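Local coordinates for protein putative solute-binding component of ABC transporter (PDB 4YS6) that probably serves as the extracellular sugar-binding component of an ABC transporter, holding beta-D-glucopyranose in the cleft between its two lobes, at residues Gly175-Asn178 with Ala179-Tyr183; Lys46-Gln49 with Arg50-Gln53; Leu110-Ala113 with Lys114-Ile118; Asp77-Thr80 with Gln81-Gln84. One frame throughout, in Å; residues are numbered along the deposited sequence.

Interaction 1: residues Gly175-Asn178 with Ala179-Tyr183; sequences GDNN and ARFFY. With BGC (beta-D-glucopyranose), chain D.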
loop_
_atom_site.group_PDB
_atom_site.type_symbol
_atom_site.label_atom_id
_atom_site.label_comp_id
_atom_site.label_asym_id
_atom_site.label_seq_id
_atom_site.Cartn_x
_atom_site.Cartn_y
_atom_site.Cartn_z
ATOM N N GLY A 175 11.672 1.242 -2.131
ATOM C CA GLY A 175 12.053 1.534 -0.754
ATOM C C GLY A 175 10.947 1.209 0.247
ATOM O O GLY A 175 11.111 1.418 1.451
ATOM N N ASP A 176 9.827 0.722 -0.266
ATOM C CA ASP A 176 8.665 0.318 0.547
ATOM C C ASP A 176 8.611 -1.199 0.646
ATOM O O ASP A 176 8.337 -1.880 -0.337
ATOM C CB ASP A 176 7.397 0.862 -0.095
ATOM C CG ASP A 176 6.134 0.541 0.676
ATOM O OD1 ASP A 176 6.190 -0.192 1.676
ATOM O OD2 ASP A 176 5.046 1.024 0.252
ATOM N N ASN A 177 8.901 -1.730 1.828
ATOM C CA ASN A 177 8.919 -3.180 2.010
ATOM C C ASN A 177 7.578 -3.797 1.628
ATOM O O ASN A 177 7.528 -4.943 1.164
ATOM C CB ASN A 177 9.292 -3.536 3.455
ATOM C CG ASN A 177 9.622 -4.999 3.637
ATOM O OD1 ASN A 177 10.560 -5.536 3.027
ATOM N ND2 ASN A 177 8.888 -5.655 4.529
ATOM N N ASN A 178 6.487 -3.058 1.787
ATOM C CA ASN A 178 5.201 -3.598 1.368
ATOM C C ASN A 178 5.124 -3.970 -0.099
ATOM O O ASN A 178 4.419 -4.919 -0.462
ATOM C CB ASN A 178 4.067 -2.636 1.641
ATOM C CG ASN A 178 3.825 -2.409 3.118
ATOM O OD1 ASN A 178 4.422 -3.044 3.989
ATOM N ND2 ASN A 178 2.903 -1.526 3.400
ATOM N N ALA A 179 5.828 -3.230 -0.946
ATOM C CA ALA A 179 5.753 -3.483 -2.376
ATOM C C ALA A 179 6.262 -4.890 -2.665
ATOM O O ALA A 179 5.732 -5.569 -3.537
ATOM C CB ALA A 179 6.545 -2.438 -3.161
ATOM N N ARG A 180 7.283 -5.334 -1.919
ATOM C CA ARG A 180 7.839 -6.676 -2.071
ATOM C C ARG A 180 6.798 -7.734 -1.781
ATOM O O ARG A 180 6.716 -8.749 -2.457
ATOM C CB ARG A 180 9.032 -6.907 -1.132
ATOM C CG ARG A 180 10.242 -6.057 -1.405
ATOM C CD ARG A 180 11.478 -6.660 -0.714
ATOM N NE ARG A 180 11.307 -6.879 0.730
ATOM C CZ ARG A 180 11.318 -8.066 1.346
ATOM N NH1 ARG A 180 11.479 -9.197 0.669
ATOM N NH2 ARG A 180 11.170 -8.128 2.666
ATOM N N PHE A 181 6.009 -7.478 -0.757
ATOM C CA PHE A 181 4.943 -8.389 -0.378
ATOM C C PHE A 181 3.759 -8.383 -1.342
ATOM O O PHE A 181 3.198 -9.454 -1.635
ATOM C CB PHE A 181 4.470 -8.059 1.035
ATOM C CG PHE A 181 5.372 -8.625 2.082
ATOM C CD1 PHE A 181 6.629 -8.093 2.295
ATOM C CD2 PHE A 181 4.970 -9.725 2.828
ATOM C CE1 PHE A 181 7.470 -8.643 3.229
ATOM C CE2 PHE A 181 5.793 -10.271 3.772
ATOM C CZ PHE A 181 7.044 -9.741 3.977
ATOM N N PHE A 182 3.351 -7.213 -1.826
ATOM C CA PHE A 182 2.257 -7.181 -2.802
ATOM C C PHE A 182 2.691 -7.926 -4.082
ATOM O O PHE A 182 1.943 -8.709 -4.658
ATOM C CB PHE A 182 1.860 -5.749 -3.166
ATOM C CG PHE A 182 1.434 -4.889 -1.998
ATOM C CD1 PHE A 182 0.670 -5.394 -0.958
ATOM C CD2 PHE A 182 1.803 -3.554 -1.962
ATOM C CE1 PHE A 182 0.297 -4.590 0.083
ATOM C CE2 PHE A 182 1.438 -2.747 -0.918
ATOM C CZ PHE A 182 0.662 -3.261 0.098
ATOM N N TYR A 183 3.920 -7.666 -4.529
ATOM C CA TYR A 183 4.471 -8.310 -5.729
ATOM C C TYR A 183 4.617 -9.810 -5.493
ATOM O O TYR A 183 4.211 -10.618 -6.331
ATOM C CB TYR A 183 5.812 -7.658 -6.085
ATOM C CG TYR A 183 6.585 -8.313 -7.207
ATOM C CD1 TYR A 183 6.404 -7.915 -8.520
ATOM C CD2 TYR A 183 7.502 -9.299 -6.943
ATOM C CE1 TYR A 183 7.111 -8.520 -9.546
ATOM C CE2 TYR A 183 8.206 -9.904 -7.948
ATOM C CZ TYR A 183 8.012 -9.506 -9.249
ATOM O OH TYR A 183 8.734 -10.136 -10.251
HETATM C C2 BGC D . 0.469 0.948 1.336
HETATM C C3 BGC D . -0.559 1.048 0.257
HETATM C C4 BGC D . -0.477 2.313 -0.491
HETATM C C5 BGC D . 0.906 2.593 -0.993
HETATM C C6 BGC D . 1.080 3.979 -1.578
HETATM C C1 BGC D . 1.874 1.084 0.717
HETATM O O1 BGC D . 2.814 1.031 1.598
HETATM O O2 BGC D . 0.368 -0.311 1.990
HETATM O O3 BGC D . -1.874 0.904 0.916
HETATM O O4 BGC D . -1.322 2.289 -1.668
HETATM O O5 BGC D . 1.821 2.472 0.137
HETATM O O6 BGC D . 0.514 4.980 -0.747
#
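Phe182 lays one ring face over the backbone carbonyl of Asn178, with CD2 3.3 Å from Asn178 O and the oxygen offset toward the ring's rim. The ring carbon CE2 also packs against CB of Asn178, and the far edge turns to the glucose, where Phe182 CZ lies 3.5 Å from BGC O2 in the ring plane. Asn178 O still takes the helical bond from Phe182 N, close to straight on (C=O...N 164°). Just before the helix, Asp176 is the N-cap: its OD1 accepts from Asn178 N at 2.9 Å, while OD2 receives BGC O1 at 2.6 Å and also Trp216. Asn178 ND2 reaches BGC O2 at 3.1 Å and makes a weak bond to O1, with Asp124 O as a further acceptor. On another side of this first turn Arg180, bent at chi3 (-55°), brings NE and NH2 side-on to the single oxygen Asn177 OD1; the NH2 bond is 2.7 Å, in the amide plane on a lone pair. The start of helix 177-195 thus serves the sugar site: one carboxylate caps the helix and binds glucose, and the positive end of the helix dipole would probably help stabilise its negative charge.

Interaction 2: residues Lys46-Gln49 with Arg50-Gln53; sequences KDLQ and RWNQ. With NA (sodium ion), chain I; BGC (beta-D-glucopyranose), chain D.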
loop_
_atom_site.group_PDB
_atom_site.type_symbol
_atom_site.label_atom_id
_atom_site.label_comp_id
_atom_site.label_asym_id
_atom_site.label_seq_id
_atom_site.Cartn_x
_atom_site.Cartn_y
_atom_site.Cartn_z
ATOM N N LYS A 46 0.750 13.706 1.818
ATOM C CA LYS A 46 -0.685 13.902 1.587
ATOM C C LYS A 46 -1.077 13.655 0.135
ATOM O O LYS A 46 -2.266 13.660 -0.194
ATOM C CB LYS A 46 -1.089 15.332 1.965
ATOM C CG LYS A 46 -1.069 15.594 3.447
ATOM C CD LYS A 46 -1.535 17.018 3.735
ATOM C CE LYS A 46 -1.502 17.307 5.227
ATOM N NZ LYS A 46 -1.824 18.727 5.545
ATOM N N ASP A 47 -0.092 13.414 -0.728
ATOM C CA ASP A 47 -0.336 13.346 -2.181
ATOM C C ASP A 47 -0.742 11.935 -2.598
ATOM O O ASP A 47 -1.158 11.709 -3.728
ATOM C CB ASP A 47 0.897 13.786 -2.966
ATOM C CG ASP A 47 1.216 15.272 -2.780
ATOM O OD1 ASP A 47 0.274 16.098 -2.763
ATOM O OD2 ASP A 47 2.412 15.610 -2.645
ATOM N N LEU A 48 -0.609 10.985 -1.678
ATOM C CA LEU A 48 -1.122 9.637 -1.845
ATOM C C LEU A 48 -2.284 9.543 -0.862
ATOM O O LEU A 48 -2.124 9.824 0.323
ATOM C CB LEU A 48 -0.041 8.606 -1.564
ATOM C CG LEU A 48 1.115 8.587 -2.569
ATOM C CD1 LEU A 48 2.288 7.812 -2.061
ATOM C CD2 LEU A 48 0.657 8.013 -3.887
ATOM N N GLN A 49 -3.474 9.216 -1.346
ATOM C CA GLN A 49 -4.665 9.597 -0.613
ATOM C C GLN A 49 -4.763 9.031 0.793
ATOM O O GLN A 49 -5.104 9.758 1.725
ATOM C CB GLN A 49 -5.922 9.178 -1.361
ATOM C CG GLN A 49 -7.183 9.835 -0.817
ATOM C CD GLN A 49 -8.424 9.028 -1.166
ATOM O OE1 GLN A 49 -8.826 8.947 -2.319
ATOM N NE2 GLN A 49 -9.020 8.428 -0.165
ATOM N N ARG A 50 -4.503 7.739 0.947
ATOM C CA ARG A 50 -4.867 7.067 2.185
ATOM C C ARG A 50 -4.250 7.718 3.427
ATOM O O ARG A 50 -4.881 7.738 4.494
ATOM C CB ARG A 50 -4.495 5.565 2.152
ATOM C CG ARG A 50 -3.039 5.252 2.065
ATOM C CD ARG A 50 -2.769 3.805 2.443
ATOM N NE ARG A 50 -2.915 3.577 3.880
ATOM C CZ ARG A 50 -2.583 2.434 4.484
ATOM N NH1 ARG A 50 -2.163 1.398 3.779
ATOM N NH2 ARG A 50 -2.696 2.302 5.803
ATOM N N TRP A 51 -3.057 8.277 3.301
ATOM C CA TRP A 51 -2.312 8.763 4.477
ATOM C C TRP A 51 -2.993 9.957 5.096
ATOM O O TRP A 51 -2.797 10.229 6.277
ATOM C CB TRP A 51 -0.857 9.090 4.120
ATOM C CG TRP A 51 -0.228 7.942 3.416
ATOM C CD1 TRP A 51 0.067 7.873 2.089
ATOM C CD2 TRP A 51 0.117 6.654 3.966
ATOM N NE1 TRP A 51 0.571 6.644 1.771
ATOM C CE2 TRP A 51 0.592 5.868 2.899
ATOM C CE3 TRP A 51 0.057 6.093 5.248
ATOM C CZ2 TRP A 51 1.035 4.558 3.081
ATOM C CZ3 TRP A 51 0.477 4.781 5.411
ATOM C CH2 TRP A 51 0.962 4.034 4.341
ATOM N N ASN A 52 -3.831 10.649 4.318
ATOM C CA ASN A 52 -4.691 11.692 4.882
ATOM C C ASN A 52 -5.654 11.102 5.906
ATOM O O ASN A 52 -5.857 11.656 6.994
ATOM C CB ASN A 52 -5.456 12.402 3.782
ATOM C CG ASN A 52 -4.539 13.197 2.865
ATOM O OD1 ASN A 52 -4.132 14.308 3.186
ATOM N ND2 ASN A 52 -4.205 12.632 1.736
ATOM N N GLN A 53 -6.226 9.961 5.555
ATOM C CA GLN A 53 -7.141 9.263 6.448
ATOM C C GLN A 53 -6.389 8.591 7.590
ATOM O O GLN A 53 -6.831 8.651 8.734
ATOM C CB GLN A 53 -7.968 8.243 5.685
ATOM C CG GLN A 53 -9.132 8.845 4.887
ATOM C CD GLN A 53 -8.686 9.449 3.590
ATOM O OE1 GLN A 53 -8.228 8.738 2.702
ATOM N NE2 GLN A 53 -8.796 10.772 3.471
HETATM NA NA NA I . -6.579 14.477 6.989
HETATM C C2 BGC D . 0.469 0.948 1.336
HETATM C C3 BGC D . -0.559 1.048 0.257
HETATM C C4 BGC D . -0.477 2.313 -0.491
HETATM C C5 BGC D . 0.906 2.593 -0.993
HETATM C C6 BGC D . 1.080 3.979 -1.578
HETATM C C1 BGC D . 1.874 1.084 0.717
HETATM O O1 BGC D . 2.814 1.031 1.598
HETATM O O2 BGC D . 0.368 -0.311 1.990
HETATM O O3 BGC D . -1.874 0.904 0.916
HETATM O O4 BGC D . -1.322 2.289 -1.668
HETATM O O5 BGC D . 1.821 2.472 0.137
HETATM O O6 BGC D . 0.514 4.980 -0.747
HETATM O O HOH W 1 -4.899 15.633 5.731
HETATM O O HOH W 2 -8.376 14.644 5.423
HETATM O O HOH W 3 -4.591 14.673 8.420
#
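Gln49 O is gripped twice by one residue, taking the backbone N of Asn52 at 3.0 Å and its side-chain ND2, also at 3.0 Å, from the same face of the carbonyl plane. The other N-H of that amide goes to Lys46 O (2.9 Å from ND2, 168° at the hydrogen), and both acceptors lie close to the plane of the Asn52 amide, which fixes its rotation. OD1 then faces the CB and CG methylenes of Lys46 and accepts from a water that also binds the sodium ion, a metal held directly by Asn52 O and completed from the protein by Ser56. A nearly straight bond joins Gln49 NE2 to Gln53 OE1; Tyr354 and Ile275 hold the Gln49 amide from beyond the turn. On the sugar side Trp51 NE1 donates to BGC O6 at 3.0 Å, and CD1 of the indole rests against Leu48 CB (3.7 Å). Arg50 has CG between its backbone N and carbonyl carbon (chi1 64°) and bends at chi3, which brings one guanidinium face against Trp51 CH2 and NH1 to BGC O3, 2.9 Å away in the guanidinium plane. Asp54 and Asp124 pair with this arginine. Their carboxylates probably balance its charge and help fix the guanidinium where NH1 meets O3, so the helix start presents two directed donors to glucose.

Interaction 3: residues Leu110-Ala113 with Lys114-Ile118; sequences LAQA and KKKGI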
loop_
_atom_site.group_PDB
_atom_site.type_symbol
_atom_site.label_atom_id
_atom_site.label_comp_id
_atom_site.label_asym_id
_atom_site.label_seq_id
_atom_site.Cartn_x
_atom_site.Cartn_y
_atom_site.Cartn_z
ATOM N N LEU A 110 16.174 6.807 14.577
ATOM C CA LEU A 110 15.556 5.837 15.484
ATOM C C LEU A 110 16.506 5.349 16.594
ATOM O O LEU A 110 16.038 4.989 17.693
ATOM C CB LEU A 110 15.005 4.670 14.694
ATOM C CG LEU A 110 13.792 5.068 13.826
ATOM C CD1 LEU A 110 13.110 3.841 13.323
ATOM C CD2 LEU A 110 12.780 5.979 14.555
ATOM N N ALA A 111 17.818 5.349 16.342
ATOM C CA ALA A 111 18.789 5.066 17.385
ATOM C C ALA A 111 18.659 6.105 18.506
ATOM O O ALA A 111 18.765 5.772 19.675
ATOM C CB ALA A 111 20.230 5.056 16.820
ATOM N N GLN A 112 18.436 7.360 18.131
ATOM C CA GLN A 112 18.225 8.447 19.097
ATOM C C GLN A 112 16.988 8.171 19.964
ATOM O O GLN A 112 16.991 8.346 21.184
ATOM C CB GLN A 112 18.081 9.780 18.348
ATOM C CG GLN A 112 17.879 10.974 19.233
ATOM C CD GLN A 112 17.719 12.252 18.436
ATOM O OE1 GLN A 112 17.966 12.285 17.223
ATOM N NE2 GLN A 112 17.301 13.315 19.114
ATOM N N ALA A 113 15.926 7.699 19.337
ATOM C CA ALA A 113 14.700 7.389 20.068
ATOM C C ALA A 113 14.939 6.241 21.031
ATOM O O ALA A 113 14.549 6.305 22.191
ATOM C CB ALA A 113 13.593 7.052 19.110
ATOM N N LYS A 114 15.614 5.203 20.542
ATOM C CA LYS A 114 15.930 4.032 21.339
ATOM C C LYS A 114 16.762 4.414 22.564
ATOM O O LYS A 114 16.477 3.971 23.670
ATOM C CB LYS A 114 16.661 3.000 20.486
ATOM C CG LYS A 114 16.944 1.688 21.166
ATOM C CD LYS A 114 17.802 0.813 20.265
ATOM C CE LYS A 114 18.107 -0.536 20.893
ATOM N NZ LYS A 114 16.891 -1.395 20.934
ATOM N N LYS A 115 17.767 5.261 22.367
ATOM C CA LYS A 115 18.601 5.728 23.468
ATOM C C LYS A 115 17.777 6.409 24.553
ATOM O O LYS A 115 18.085 6.281 25.741
ATOM C CB LYS A 115 19.670 6.693 22.940
ATOM C CG LYS A 115 20.532 7.352 24.006
ATOM C CD LYS A 115 21.485 6.360 24.669
ATOM C CE LYS A 115 22.613 7.085 25.403
ATOM N NZ LYS A 115 23.463 6.128 26.147
ATOM N N LYS A 116 16.733 7.122 24.141
ATOM C CA LYS A 116 15.881 7.867 25.063
ATOM C C LYS A 116 14.724 7.033 25.633
ATOM O O LYS A 116 13.898 7.550 26.382
ATOM C CB LYS A 116 15.319 9.102 24.358
ATOM C CG LYS A 116 16.373 10.124 23.981
ATOM C CD LYS A 116 15.743 11.436 23.553
ATOM C CE LYS A 116 16.729 12.312 22.781
ATOM N NZ LYS A 116 17.904 12.763 23.583
ATOM N N GLY A 117 14.665 5.752 25.278
ATOM C CA GLY A 117 13.597 4.873 25.727
ATOM C C GLY A 117 12.252 5.118 25.075
ATOM O O GLY A 117 11.213 4.752 25.613
ATOM N N ILE A 118 12.272 5.734 23.904
ATOM C CA ILE A 118 11.058 6.022 23.150
ATOM C C ILE A 118 10.700 4.835 22.270
ATOM O O ILE A 118 11.468 4.471 21.375
ATOM C CB ILE A 118 11.245 7.278 22.278
ATOM C CG1 ILE A 118 11.478 8.504 23.153
ATOM C CG2 ILE A 118 10.021 7.522 21.393
ATOM C CD1 ILE A 118 11.985 9.689 22.379
#
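The last turn of helix 107-115 runs into a Schellman motif, with Gly117 leaving the helix at positive phi (73°) and the backbone folding back over Ala113. This is the helix end of the beta-alpha-beta unit made by strand 95-98, helix 107-115 and strand 119-123. Lys114 N and Lys115 N make regular helical bonds to Leu110 O and Ala111 O, and Lys116 N reaches Gln112 O at a longer 3.2 Å. The motif is closed by Ile118 N to Ala113 O, 2.9 Å, and by Gly117 N to Lys114 O, 3.0 Å; Lys116 N adds a weak bond to Ala113 O.

The reversal brings Ile118 back against the helix, where it joins Ala113 on the buried side. Both side chains touch Leu96 of the neighbouring strand and Ile89 of helix 78-90, so the turn seats the helix end on the sheet as the chain enters strand 119-123. Leu110, one turn earlier, packs on Ile98 and Ile127. Around the outer side, Lys114 carries its ammonium to Asp131 O. Gln112 and Lys116 lie side by side and point the same way: Gln112 is fully extended, with CG opposite the backbone N (chi1 -179°), and its amide NE2 meets the Lys116 methylene CE at 3.8 Å. On the buried side, the hydrophobic closure comes down to Ala113 CB against Ile118 CB at 3.9 Å.

Interaction 4: residues Asp77-Thr80 with Gln81-Gln84; sequences DVQT and QVSQ. With NA (sodium ion), chain G.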
loop_
_atom_site.group_PDB
_atom_site.type_symbol
_atom_site.label_atom_id
_atom_site.label_comp_id
_atom_site.label_asym_id
_atom_site.label_seq_id
_atom_site.Cartn_x
_atom_site.Cartn_y
_atom_site.Cartn_z
ATOM N N ASP A 77 9.441 13.273 1.013
ATOM C CA ASP A 77 10.848 13.657 1.047
ATOM C C ASP A 77 11.509 13.049 2.290
ATOM O O ASP A 77 11.153 13.402 3.416
ATOM C CB ASP A 77 10.965 15.182 1.042
ATOM C CG ASP A 77 10.625 15.790 -0.307
ATOM O OD1 ASP A 77 10.666 15.055 -1.310
ATOM O OD2 ASP A 77 10.325 17.004 -0.376
ATOM N N VAL A 78 12.449 12.125 2.088
ATOM C CA VAL A 78 13.048 11.377 3.195
ATOM C C VAL A 78 13.712 12.278 4.235
ATOM O O VAL A 78 13.530 12.070 5.439
ATOM C CB VAL A 78 14.059 10.345 2.662
ATOM C CG1 VAL A 78 14.871 9.699 3.797
ATOM C CG2 VAL A 78 13.326 9.284 1.883
ATOM N N GLN A 79 14.470 13.284 3.809
ATOM C CA GLN A 79 15.168 14.117 4.784
ATOM C C GLN A 79 14.174 14.938 5.606
ATOM O O GLN A 79 14.422 15.244 6.783
ATOM C CB GLN A 79 16.189 15.024 4.095
ATOM C CG GLN A 79 16.984 15.860 5.062
ATOM C CD GLN A 79 17.678 15.015 6.107
ATOM O OE1 GLN A 79 17.612 15.304 7.305
ATOM N NE2 GLN A 79 18.335 13.955 5.660
ATOM N N THR A 80 13.033 15.268 5.007
ATOM C CA THR A 80 11.999 15.986 5.739
ATOM C C THR A 80 11.437 15.085 6.824
ATOM O O THR A 80 11.218 15.532 7.947
ATOM C CB THR A 80 10.876 16.482 4.809
ATOM O OG1 THR A 80 11.412 17.523 3.980
ATOM C CG2 THR A 80 9.695 17.039 5.629
ATOM N N GLN A 81 11.198 13.820 6.500
ATOM C CA GLN A 81 10.668 12.916 7.500
ATOM C C GLN A 81 11.666 12.708 8.629
ATOM O O GLN A 81 11.282 12.679 9.800
ATOM C CB GLN A 81 10.278 11.584 6.878
ATOM C CG GLN A 81 9.694 10.645 7.918
ATOM C CD GLN A 81 8.963 9.496 7.268
ATOM O OE1 GLN A 81 9.570 8.643 6.618
ATOM N NE2 GLN A 81 7.657 9.488 7.416
ATOM N N VAL A 82 12.947 12.580 8.296
ATOM C CA VAL A 82 13.971 12.481 9.321
ATOM C C VAL A 82 13.970 13.708 10.250
ATOM O O VAL A 82 14.005 13.570 11.481
ATOM C CB VAL A 82 15.372 12.305 8.693
ATOM C CG1 VAL A 82 16.451 12.428 9.757
ATOM C CG2 VAL A 82 15.452 10.959 7.981
ATOM N N SER A 83 13.923 14.905 9.670
ATOM C CA SER A 83 13.909 16.120 10.473
ATOM C C SER A 83 12.639 16.224 11.314
ATOM O O SER A 83 12.688 16.695 12.453
ATOM C CB SER A 83 14.057 17.338 9.575
ATOM O OG SER A 83 15.323 17.300 8.962
ATOM N N GLN A 84 11.512 15.772 10.775
ATOM C CA GLN A 84 10.267 15.806 11.536
ATOM C C GLN A 84 10.342 14.901 12.748
ATOM O O GLN A 84 9.932 15.295 13.830
ATOM C CB GLN A 84 9.082 15.430 10.658
ATOM C CG GLN A 84 8.778 16.515 9.649
ATOM C CD GLN A 84 7.679 16.149 8.684
ATOM O OE1 GLN A 84 7.409 14.969 8.435
ATOM N NE2 GLN A 84 7.051 17.175 8.104
HETATM NA NA NA G . 8.545 14.967 -2.565
HETATM O O HOH W 4 8.497 17.475 -2.192
HETATM O O HOH W 5 9.419 13.268 -3.567
HETATM O O HOH W 6 6.359 15.866 -2.676
#
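Asp77 OD1 binds the sodium ion at 2.5 Å, and the same carboxylate's OD2 accepts a hydrogen bond from one of the metal's waters at 2.6 Å. Three waters and Ser75 O fill out the shell. Asp77 occupies the N-cap position of helix 78-90, yet its side chain makes no capping bond: with CG beside the backbone N (chi1 -73°) the carboxylate reaches away from the first turn to the ion. Its carbonyl does belong to the helix, Asp77 O accepting from Gln81 N at 3.1 Å. Val82 N to Val78 O, Ser83 N to Gln79 O and Gln84 N to Thr80 O continue the regular i to i+4 series, with Ser83 OG lying 3.1 Å from Gln79 O.

Around these bonds the side chains pack one turn apart. Gln84 lays its CG 3.1 Å from Thr80 O, and its NE2 passes the Thr80 methyl CG2 at 3.6 Å before donating to Tyr73 O. Val82 rests CG2 on the carbonyl of Val78, at 3.4 Å from its O, and meets Val78 CG1 more loosely. Gln81 turns inward, and its amide is satisfied at both ends by the backbone: OE1 by Ile101 N, NE2 by Ala99 O. These bonds tie the helix to the end of strand 68-73 and to the loop after strand 95-98: the start of a helix packed on the sheet of a Rossmann-like periplasmic-binding-protein lobe, here with a sodium ion at its N-cap.

Followed from the N terminus, the four contacts come in series: interaction 2, then 4, 3 and 1, and none nests in or crosses another. Each is local, within eight or nine consecutive residues. Interaction 2 closes the loop from strand 38-43 into helix 50-64, interaction 4 opens helix 78-90, and interaction 3 closes helix 107-115 before strand 119-123; all three belong to units of the seven-stranded sheet. Helix 78-90 links interactions 4 and 3, its start in one and its far end against the other. Interaction 1 opens helix 177-195 beside the four-stranded sheet. Interactions 1 and 2, with centres 18 Å apart, meet the same glucose from the two lobes.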